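PDB 6QDI: PA14 domain-containing protein from Clostridium clariflavum, which probably senses plant-biomass sugars outside the cell through tandem calcium-binding PA14 domains, as part of a membrane-bound RsgI-like anti-sigma factor that would control a SigI-type sigma factor. Local coordinates for residues 74-78 with 103-107; 155-161 with 172-177; 221-227 with 261-267. All blocks are in the same frame, centred on the assembly; numbering follows the deposited sequence. Where two conformers were deposited one is given.

Contact 1 of 3, residues 74-78 with 103-107; sequences WIDNK and LYDIK
Trp74 and Lys107 form an antiparallel hydrogen-bonded pair, and their side chains run alongside each other on one face of the sheet. Lys107 CG lies anti to the backbone N (chi1 177°), and a bend at chi3 lays the chain's end over the indole: CE stands 3.5 Å from the centroid of the Trp74 six-membered ring, a CH-pi contact, while NZ sits 4.2 Å from that centroid, only 5° off the ring normal, as a cation-pi interaction. On the other face Ile75 CD1 packs against Ile106 CD1 at 3.7 Å, completing the close-packed part. Past the strand end a type I' turn, Ile75 to Lys78, opens a wetter region. There Asp76 N still reaches Asp105 O (2.8 Å), and Asn77 ND2 gives Asp105 OD2 a 2.9 Å bond on its anti lone pair, the amide and carboxylate planes 63° apart. Water 1 joins Asp76 OD1 (2.7 Å) to Asp105 N; waters 2 and 3 link Asn77 to Asp105 through one firm and one weak bond each. Lys52 forms a salt bridge with Asp105 OD1. Strand 104-113 lies between 71-75 and 44-53, while Ile75 and Tyr104 pack against strand 93-98 of the second sheet.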
loop_
_atom_site.group_PDB
_atom_site.type_symbol
_atom_site.label_atom_id
_atom_site.label_comp_id
_atom_site.label_asym_id
_atom_site.label_seq_id
_atom_site.Cartn_x
_atom_site.Cartn_y
_atom_site.Cartn_z
ATOM N N TRP A 74 -0.492 14.481 -12.058
ATOM C CA TRP A 74 -0.763 14.532 -13.490
ATOM C C TRP A 74 -2.011 15.374 -13.706
ATOM O O TRP A 74 -3.055 15.134 -13.089
ATOM C CB TRP A 74 -1.028 13.138 -14.101
ATOM C CG TRP A 74 0.043 12.111 -14.130
ATOM C CD1 TRP A 74 0.761 11.725 -15.224
ATOM C CD2 TRP A 74 0.482 11.255 -13.070
ATOM N NE1 TRP A 74 1.596 10.707 -14.919
ATOM C CE2 TRP A 74 1.483 10.414 -13.600
ATOM C CE3 TRP A 74 0.153 11.139 -11.714
ATOM C CZ2 TRP A 74 2.101 9.426 -12.843
ATOM C CZ3 TRP A 74 0.790 10.157 -10.949
ATOM C CH2 TRP A 74 1.736 9.309 -11.524
ATOM N N ILE A 75 -1.922 16.333 -14.638
ATOM C CA ILE A 75 -3.077 17.109 -15.091
ATOM C C ILE A 75 -3.127 16.906 -16.600
ATOM O O ILE A 75 -2.113 17.045 -17.257
ATOM C CB ILE A 75 -2.944 18.621 -14.772
ATOM C CG1 ILE A 75 -2.808 18.894 -13.264
ATOM C CG2 ILE A 75 -4.120 19.379 -15.385
ATOM C CD1 ILE A 75 -4.054 18.607 -12.470
ATOM N N ASP A 76 -4.287 16.560 -17.134
ATOM C CA ASP A 76 -4.436 16.298 -18.561
ATOM C C ASP A 76 -3.455 15.233 -19.033
ATOM O O ASP A 76 -2.897 15.298 -20.141
ATOM C CB ASP A 76 -4.251 17.582 -19.380
ATOM C CG ASP A 76 -4.658 17.420 -20.847
ATOM O OD1 ASP A 76 -5.612 16.664 -21.119
ATOM O OD2 ASP A 76 -4.033 18.054 -21.693
ATOM N N ASN A 77 -3.197 14.260 -18.170
ATOM C CA ASN A 77 -2.283 13.163 -18.433
ATOM C C ASN A 77 -0.832 13.587 -18.618
ATOM O O ASN A 77 0.009 12.781 -19.067
ATOM C CB ASN A 77 -2.812 12.270 -19.551
ATOM C CG ASN A 77 -4.221 11.792 -19.240
ATOM O OD1 ASN A 77 -4.428 11.036 -18.313
ATOM N ND2 ASN A 77 -5.217 12.311 -19.982
ATOM N N LYS A 78 -0.471 14.786 -18.163
ATOM C CA LYS A 78 0.886 15.238 -18.181
ATOM C C LYS A 78 1.371 15.253 -16.726
ATOM O O LYS A 78 0.723 15.879 -15.856
ATOM C CB LYS A 78 1.009 16.617 -18.790
ATOM C CG LYS A 78 2.449 17.098 -18.852
ATOM C CD LYS A 78 2.643 18.424 -19.603
ATOM C CE LYS A 78 2.681 18.278 -21.111
ATOM N NZ LYS A 78 3.826 17.474 -21.660
ATOM N N LEU A 103 -13.179 19.705 -19.159
ATOM C CA LEU A 103 -12.846 18.708 -18.147
ATOM C C LEU A 103 -11.530 18.042 -18.494
ATOM O O LEU A 103 -11.360 17.528 -19.613
ATOM C CB LEU A 103 -13.902 17.615 -18.077
ATOM C CG LEU A 103 -15.230 18.039 -17.500
ATOM C CD1 LEU A 103 -16.308 17.006 -17.817
ATOM C CD2 LEU A 103 -15.097 18.244 -16.007
ATOM N N TYR A 104 -10.634 17.989 -17.532
ATOM C CA TYR A 104 -9.344 17.363 -17.695
ATOM C C TYR A 104 -9.150 16.257 -16.683
ATOM O O TYR A 104 -9.590 16.353 -15.552
ATOM C CB TYR A 104 -8.239 18.368 -17.499
ATOM C CG TYR A 104 -8.222 19.458 -18.548
ATOM C CD1 TYR A 104 -7.544 19.266 -19.759
ATOM C CD2 TYR A 104 -8.829 20.683 -18.342
ATOM C CE1 TYR A 104 -7.498 20.239 -20.739
ATOM C CE2 TYR A 104 -8.775 21.679 -19.310
ATOM C CZ TYR A 104 -8.103 21.454 -20.506
ATOM O OH TYR A 104 -8.063 22.447 -21.474
ATOM N N ASP A 105 -8.449 15.204 -17.081
ATOM C CA ASP A 105 -8.053 14.199 -16.132
ATOM C C ASP A 105 -7.142 14.804 -15.061
ATOM O O ASP A 105 -6.316 15.675 -15.352
ATOM C CB ASP A 105 -7.313 13.091 -16.841
ATOM C CG ASP A 105 -8.230 12.287 -17.743
ATOM O OD1 ASP A 105 -9.343 11.951 -17.289
ATOM O OD2 ASP A 105 -7.824 11.973 -18.840
ATOM N N ILE A 106 -7.281 14.289 -13.850
ATOM C CA ILE A 106 -6.384 14.615 -12.757
ATOM C C ILE A 106 -6.106 13.290 -12.042
ATOM O O ILE A 106 -7.019 12.515 -11.751
ATOM C CB ILE A 106 -6.924 15.716 -11.795
ATOM C CG1 ILE A 106 -5.963 15.929 -10.628
ATOM C CG2 ILE A 106 -8.331 15.411 -11.324
ATOM C CD1 ILE A 106 -6.256 17.206 -9.869
ATOM N N LYS A 107 -4.827 13.079 -11.713
ATOM C CA LYS A 107 -4.383 11.961 -10.876
ATOM C C LYS A 107 -3.331 12.478 -9.936
ATOM O O LYS A 107 -2.374 13.145 -10.392
ATOM C CB LYS A 107 -3.835 10.823 -11.748
ATOM C CG LYS A 107 -3.295 9.664 -10.924
ATOM C CD LYS A 107 -2.934 8.436 -11.754
ATOM C CE LYS A 107 -1.948 8.679 -12.856
ATOM N NZ LYS A 107 -1.616 7.418 -13.573
HETATM O O HOH W 1 -7.517 15.232 -19.845
HETATM O O HOH W 2 -4.099 13.586 -15.563
HETATM O O HOH W 3 -6.416 9.351 -17.800
#

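Contact 2 of 3, residues 155-161 with 172-177; sequences IGLFYEY and EKGIDS
The beta hairpin of strands 157-162 and 170-176, at the start of the second PA14 domain, holds this contact, with five successive antiparallel pairs from Leu157-Asp176 to Tyr161-Glu172. The short strand segments run at 147°, 33° from exactly antiparallel, as in a twisted hairpin. On the face carrying Tyr159 and Tyr161, the Tyr159 ring lies across the backbone of the partner strand. Its CG sits between the backbone N and the carbonyl carbon (chi1 74°), which turns the ring over Gly174: Gly174 CA is 3.7 Å from the ring centroid in a CH-pi contact, and Gly174 N lies over the ring centre. The opposite face of Tyr159 receives the Tyr161 ring. Gly174, with no side chain, lets the Tyr159 ring lie directly on the backbone, Tyr159 CE2 being 3.4 Å from Gly174 CA.

Both phenols end on carboxylates. Tyr159 OH donates to Glu172 OE2 at 2.6 Å, using the anti lone pair, with ring and carboxylate planes 59° apart. Tyr161 OH donates to Asp176 OD2 at 2.7 Å on the syn lone pair, the two groups arriving from opposite directions. On the other face, the Phe158 ring has Gly174 O 3.4 Å from its CD1, over one face, and Lys173 runs beside it, CB lying 3.9 Å from Phe158 CZ.

Each acid has further partners: Glu172 OE1 meets Ser189 and Ser191, while Asp176 meets Trp202 and forms a salt bridge with Arg40 of the first PA14 domain, which also bonds Tyr161 OH. Such donors would be expected to favour the charged carboxylates, and the Arg40 bonds tie this hairpin to the first domain, whose calcium ligands Asp10 and Asp42 come within about 7 Å of the side chains of Asp176 and Tyr161, respectively.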
loop_
_atom_site.group_PDB
_atom_site.type_symbol
_atom_site.label_atom_id
_atom_site.label_comp_id
_atom_site.label_asym_id
_atom_site.label_seq_id
_atom_site.Cartn_x
_atom_site.Cartn_y
_atom_site.Cartn_z
ATOM N N ILE A 155 -9.953 -15.722 7.057
ATOM C CA ILE A 155 -9.883 -14.414 7.688
ATOM C C ILE A 155 -8.496 -13.841 7.835
ATOM O O ILE A 155 -8.362 -12.683 8.278
ATOM C CB ILE A 155 -10.595 -14.430 9.082
ATOM C CG1 ILE A 155 -9.903 -15.357 10.072
ATOM C CG2 ILE A 155 -12.077 -14.779 8.871
ATOM C CD1 ILE A 155 -10.482 -15.242 11.473
ATOM N N GLY A 156 -7.448 -14.584 7.464
ATOM C CA GLY A 156 -6.070 -14.095 7.592
ATOM C C GLY A 156 -5.208 -15.073 8.356
ATOM O O GLY A 156 -5.635 -16.154 8.757
ATOM N N LEU A 157 -3.941 -14.673 8.550
ATOM C CA LEU A 157 -2.998 -15.432 9.347
ATOM C C LEU A 157 -2.787 -14.775 10.694
ATOM O O LEU A 157 -2.867 -13.553 10.835
ATOM C CB LEU A 157 -1.627 -15.583 8.644
ATOM C CG LEU A 157 -1.637 -16.424 7.365
ATOM C CD1 LEU A 157 -0.262 -16.400 6.722
ATOM C CD2 LEU A 157 -2.099 -17.850 7.578
ATOM N N PHE A 158 -2.452 -15.598 11.700
ATOM C CA PHE A 158 -2.057 -15.048 12.992
ATOM C C PHE A 158 -0.684 -14.386 12.883
ATOM O O PHE A 158 0.206 -14.924 12.244
ATOM C CB PHE A 158 -1.968 -16.208 13.969
ATOM C CG PHE A 158 -1.978 -15.786 15.361
ATOM C CD1 PHE A 158 -3.201 -15.373 15.954
ATOM C CD2 PHE A 158 -0.821 -15.636 16.079
ATOM C CE1 PHE A 158 -3.222 -14.900 17.252
ATOM C CE2 PHE A 158 -0.834 -15.187 17.390
ATOM C CZ PHE A 158 -2.043 -14.830 17.969
ATOM N N TYR A 159 -0.538 -13.209 13.501
ATOM C CA TYR A 159 0.759 -12.548 13.550
ATOM C C TYR A 159 1.265 -12.356 14.951
ATOM O O TYR A 159 0.490 -12.226 15.907
ATOM C CB TYR A 159 0.704 -11.170 12.890
ATOM C CG TYR A 159 0.012 -10.010 13.596
ATOM C CD1 TYR A 159 0.608 -9.336 14.654
ATOM C CD2 TYR A 159 -1.227 -9.570 13.160
ATOM C CE1 TYR A 159 -0.006 -8.238 15.219
ATOM C CE2 TYR A 159 -1.842 -8.463 13.712
ATOM C CZ TYR A 159 -1.243 -7.802 14.773
ATOM O OH TYR A 159 -1.852 -6.697 15.278
ATOM N N GLU A 160 2.596 -12.310 15.041
ATOM C CA GLU A 160 3.310 -11.924 16.261
ATOM C C GLU A 160 4.378 -10.936 15.785
ATOM O O GLU A 160 5.195 -11.272 14.914
ATOM C CB GLU A 160 3.961 -13.142 16.930
ATOM C CG GLU A 160 2.970 -14.164 17.420
ATOM C CD GLU A 160 3.642 -15.505 17.662
ATOM O OE1 GLU A 160 3.741 -16.310 16.726
ATOM O OE2 GLU A 160 4.160 -15.691 18.781
ATOM N N TYR A 161 4.352 -9.707 16.343
ATOM C CA TYR A 161 5.330 -8.660 16.004
ATOM C C TYR A 161 6.345 -8.534 17.134
ATOM O O TYR A 161 5.958 -8.434 18.293
ATOM C CB TYR A 161 4.645 -7.327 15.775
ATOM C CG TYR A 161 3.644 -7.234 14.630
ATOM C CD1 TYR A 161 3.643 -8.119 13.563
ATOM C CD2 TYR A 161 2.711 -6.219 14.588
ATOM C CE1 TYR A 161 2.742 -8.023 12.511
ATOM C CE2 TYR A 161 1.805 -6.101 13.558
ATOM C CZ TYR A 161 1.799 -7.004 12.507
ATOM O OH TYR A 161 0.888 -6.846 11.514
ATOM N N GLU A 172 3.118 -7.440 20.121
ATOM C CA GLU A 172 1.744 -7.421 19.665
ATOM C C GLU A 172 1.437 -8.737 18.961
ATOM O O GLU A 172 2.344 -9.334 18.339
ATOM C CB GLU A 172 1.545 -6.268 18.693
ATOM C CG GLU A 172 0.099 -5.877 18.417
ATOM C CD GLU A 172 0.012 -4.669 17.515
ATOM O OE1 GLU A 172 0.422 -3.613 17.971
ATOM O OE2 GLU A 172 -0.381 -4.789 16.329
ATOM N N LYS A 173 0.164 -9.126 18.988
ATOM C CA LYS A 173 -0.315 -10.259 18.228
ATOM C C LYS A 173 -1.679 -9.935 17.697
ATOM O O LYS A 173 -2.354 -9.034 18.206
ATOM C CB LYS A 173 -0.329 -11.537 19.060
ATOM C CG LYS A 173 -1.187 -11.525 20.299
ATOM C CD LYS A 173 -0.967 -12.772 21.154
ATOM C CE LYS A 173 -1.953 -12.809 22.317
ATOM N NZ LYS A 173 -1.710 -11.714 23.291
ATOM N N GLY A 174 -2.113 -10.693 16.698
ATOM C CA GLY A 174 -3.388 -10.422 16.063
ATOM C C GLY A 174 -3.547 -11.229 14.807
ATOM O O GLY A 174 -2.900 -12.266 14.650
ATOM N N ILE A 175 -4.411 -10.764 13.907
ATOM C CA ILE A 175 -4.648 -11.367 12.601
ATOM C C ILE A 175 -4.354 -10.337 11.508
ATOM O O ILE A 175 -4.829 -9.201 11.578
ATOM C CB ILE A 175 -6.083 -11.922 12.487
ATOM C CG1 ILE A 175 -6.246 -13.105 13.445
ATOM C CG2 ILE A 175 -6.356 -12.343 11.022
ATOM C CD1 ILE A 175 -7.652 -13.611 13.586
ATOM N N ASP A 176 -3.549 -10.738 10.515
ATOM C CA ASP A 176 -3.313 -9.954 9.291
ATOM C C ASP A 176 -4.070 -10.596 8.139
ATOM O O ASP A 176 -3.956 -11.784 7.912
ATOM C CB ASP A 176 -1.802 -9.894 8.958
ATOM C CG ASP A 176 -1.072 -8.794 9.701
ATOM O OD1 ASP A 176 -1.669 -7.708 9.848
ATOM O OD2 ASP A 176 0.088 -9.018 10.138
ATOM N N SER A 177 -4.871 -9.782 7.453
ATOM C CA SER A 177 -5.741 -10.273 6.397
ATOM C C SER A 177 -5.001 -10.984 5.267
ATOM O O SER A 177 -5.453 -12.010 4.754
ATOM C CB SER A 177 -6.517 -9.075 5.863
ATOM O OG SER A 177 -7.350 -8.577 6.899
#

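Contact 3 of 3, residues 221-227 with 261-267; sequences DDGASLW and MLLYRNT. With CA (calcium ion), chain E.
Asp222 meets Asn266 and Thr267 at a calcium site, and its side chain can be followed outward. CB leaves a backbone preceded by a cis peptide bond, and CG sits between the backbone N and the carbonyl carbon (chi1 55°), directing the carboxylate at the ion and the other segment. At CG the group divides. OD2 binds calcium at 2.4 Å and takes Thr267 N at 2.9 Å on its syn lone pair, an almost straight bond of 178°; OD1 receives Thr267 OG1 at 2.6 Å from above the carboxylate plane. Asp221 OD1 and Asn266 OD1 each bind the same ion at 2.4 Å, Asn266 ND2 hydrogen-bonds the backbone oxygen of Leu269, and the backbone oxygens of Gly268 and Ala270 are further ligands. Asp222 N and Gly223 N both bond Arg265 O, a classic beta bulge at the corner where the chain leaves one sheet for the other. Tyr264 OH donates to Asp221 O at 2.6 Å, that oxygen lying at the ring edge. Farther along, regular antiparallel pairing continues to Trp227 and Met261, whose CB atoms lie 4.0 Å apart. Strand 257-266 is flanked by 223-228 and 198-207, with 231-240 beyond 223-228, while Ala224 and Tyr264 pack against Ile273 of strand 271-279 in the facing sheet.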
loop_
_atom_site.group_PDB
_atom_site.type_symbol
_atom_site.label_atom_id
_atom_site.label_comp_id
_atom_site.label_asym_id
_atom_site.label_seq_id
_atom_site.Cartn_x
_atom_site.Cartn_y
_atom_site.Cartn_z
ATOM N N ASP A 221 12.401 -7.862 2.038
ATOM C CA ASP A 221 13.511 -6.956 2.345
ATOM C C ASP A 221 13.518 -6.972 3.878
ATOM O O ASP A 221 12.620 -6.359 4.463
ATOM C CB ASP A 221 13.237 -5.547 1.831
ATOM C CG ASP A 221 14.252 -4.541 2.296
ATOM O OD1 ASP A 221 15.057 -4.883 3.232
ATOM O OD2 ASP A 221 14.259 -3.421 1.757
ATOM N N ASP A 222 14.398 -7.730 4.555
ATOM C CA ASP A 222 15.624 -8.298 4.046
ATOM C C ASP A 222 15.969 -9.710 4.486
ATOM O O ASP A 222 17.027 -10.199 4.114
ATOM C CB ASP A 222 16.820 -7.336 4.262
ATOM C CG ASP A 222 16.971 -6.948 5.684
ATOM O OD1 ASP A 222 17.464 -7.801 6.485
ATOM O OD2 ASP A 222 16.608 -5.811 6.075
ATOM N N GLY A 223 15.086 -10.378 5.215
ATOM C CA GLY A 223 15.242 -11.807 5.453
ATOM C C GLY A 223 13.886 -12.452 5.628
ATOM O O GLY A 223 12.940 -11.809 6.108
ATOM N N ALA A 224 13.786 -13.717 5.233
ATOM C CA ALA A 224 12.538 -14.451 5.351
ATOM C C ALA A 224 12.816 -15.921 5.307
ATOM O O ALA A 224 13.769 -16.386 4.683
ATOM C CB ALA A 224 11.554 -14.081 4.264
ATOM N N SER A 225 11.911 -16.671 5.948
ATOM C CA SER A 225 11.886 -18.119 5.866
ATOM C C SER A 225 10.452 -18.592 5.773
ATOM O O SER A 225 9.581 -18.065 6.454
ATOM C CB SER A 225 12.584 -18.781 7.049
ATOM O OG SER A 225 14.007 -18.545 6.970
ATOM N N LEU A 226 10.231 -19.584 4.922
ATOM C CA LEU A 226 8.904 -20.139 4.737
ATOM C C LEU A 226 8.880 -21.633 4.992
ATOM O O LEU A 226 9.591 -22.409 4.326
ATOM C CB LEU A 226 8.400 -19.916 3.307
ATOM C CG LEU A 226 6.991 -20.418 3.023
ATOM C CD1 LEU A 226 5.932 -19.579 3.736
ATOM C CD2 LEU A 226 6.714 -20.394 1.527
ATOM N N TRP A 227 8.031 -22.023 5.938
ATOM C CA TRP A 227 7.749 -23.424 6.282
ATOM C C TRP A 227 6.364 -23.773 5.748
ATOM O O TRP A 227 5.385 -23.073 6.016
ATOM C CB TRP A 227 7.741 -23.604 7.799
ATOM C CG TRP A 227 9.044 -23.360 8.448
ATOM C CD1 TRP A 227 9.629 -22.163 8.764
ATOM C CD2 TRP A 227 9.992 -24.373 8.866
ATOM N NE1 TRP A 227 10.840 -22.372 9.383
ATOM C CE2 TRP A 227 11.090 -23.711 9.464
ATOM C CE3 TRP A 227 9.995 -25.769 8.836
ATOM C CZ2 TRP A 227 12.192 -24.400 9.980
ATOM C CZ3 TRP A 227 11.072 -26.457 9.366
ATOM C CH2 TRP A 227 12.156 -25.767 9.938
ATOM N N MET A 261 4.223 -21.381 8.277
ATOM C CA MET A 261 4.927 -20.477 9.204
ATOM C C MET A 261 5.838 -19.632 8.326
ATOM O O MET A 261 6.702 -20.154 7.617
ATOM C CB MET A 261 5.731 -21.236 10.248
ATOM C CG MET A 261 6.459 -20.306 11.215
ATOM S SD MET A 261 7.414 -21.144 12.466
ATOM C CE MET A 261 6.200 -22.005 13.375
ATOM N N LEU A 262 5.609 -18.316 8.352
ATOM C CA LEU A 262 6.379 -17.364 7.563
ATOM C C LEU A 262 7.067 -16.446 8.549
ATOM O O LEU A 262 6.407 -15.752 9.345
ATOM C CB LEU A 262 5.487 -16.610 6.589
ATOM C CG LEU A 262 6.138 -15.509 5.782
ATOM C CD1 LEU A 262 7.229 -15.999 4.893
ATOM C CD2 LEU A 262 5.089 -14.776 4.981
ATOM N N LEU A 263 8.396 -16.453 8.519
ATOM C CA LEU A 263 9.214 -15.604 9.391
ATOM C C LEU A 263 9.824 -14.506 8.530
ATOM O O LEU A 263 10.240 -14.759 7.412
ATOM C CB LEU A 263 10.349 -16.416 10.043
ATOM C CG LEU A 263 9.988 -17.602 10.942
ATOM C CD1 LEU A 263 8.715 -17.385 11.738
ATOM C CD2 LEU A 263 9.859 -18.920 10.194
ATOM N N TYR A 264 9.857 -13.299 9.081
ATOM C CA TYR A 264 10.299 -12.124 8.346
ATOM C C TYR A 264 11.122 -11.221 9.234
ATOM O O TYR A 264 10.811 -11.086 10.418
ATOM C CB TYR A 264 9.035 -11.364 7.832
ATOM C CG TYR A 264 9.414 -9.978 7.395
ATOM C CD1 TYR A 264 10.148 -9.763 6.223
ATOM C CD2 TYR A 264 9.231 -8.918 8.245
ATOM C CE1 TYR A 264 10.668 -8.524 5.943
ATOM C CE2 TYR A 264 9.777 -7.691 7.965
ATOM C CZ TYR A 264 10.509 -7.498 6.817
ATOM O OH TYR A 264 11.050 -6.241 6.575
ATOM N N ARG A 265 12.129 -10.542 8.659
ATOM C CA ARG A 265 12.838 -9.525 9.407
ATOM C C ARG A 265 13.270 -8.358 8.526
ATOM O O ARG A 265 13.586 -8.521 7.331
ATOM C CB ARG A 265 14.081 -10.107 10.079
ATOM C CG ARG A 265 15.160 -10.506 9.115
ATOM C CD ARG A 265 16.103 -11.531 9.609
ATOM N NE ARG A 265 16.688 -11.249 10.887
ATOM C CZ ARG A 265 17.816 -11.812 11.309
ATOM N NH1 ARG A 265 18.519 -12.599 10.524
ATOM N NH2 ARG A 265 18.240 -11.534 12.525
ATOM N N ASN A 266 13.310 -7.200 9.171
ATOM C CA ASN A 266 14.048 -6.039 8.656
ATOM C C ASN A 266 15.240 -5.873 9.582
ATOM O O ASN A 266 15.085 -5.843 10.802
ATOM C CB ASN A 266 13.196 -4.769 8.685
ATOM C CG ASN A 266 13.845 -3.625 7.911
ATOM O OD1 ASN A 266 14.904 -3.794 7.305
ATOM N ND2 ASN A 266 13.221 -2.465 7.918
ATOM N N THR A 267 16.428 -5.731 9.003
ATOM C CA THR A 267 17.646 -5.500 9.768
ATOM C C THR A 267 18.235 -4.103 9.560
ATOM O O THR A 267 19.265 -3.789 10.143
ATOM C CB THR A 267 18.719 -6.577 9.506
ATOM O OG1 THR A 267 19.105 -6.550 8.133
ATOM C CG2 THR A 267 18.246 -7.965 9.912
HETATM CA CA CA E . 15.927 -3.730 5.107
#

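Contact 1 belongs to the first PA14 domain, contacts 2 and 3 to the second. Contact 1 lies on the opposite side of the chain's centre from the others, its centre 39 Å from that of contact 2 and 40 Å from that of contact 3. Contacts 2 and 3 share one sheet, bridged by strand 198-207; their centres are 15 Å apart and their nearest atoms about 6 Å, without touching. Contact 3 supplies three calcium ligands directly. Contact 2 supplies none, but its Asp176 and Tyr161 side chains lie about 7 Å from those of first-domain ligands Asp10 and Asp42, and Tyr161 is about 9 Å from a bound calcium ion. Contact 1 is structural packing away from the annotated sites.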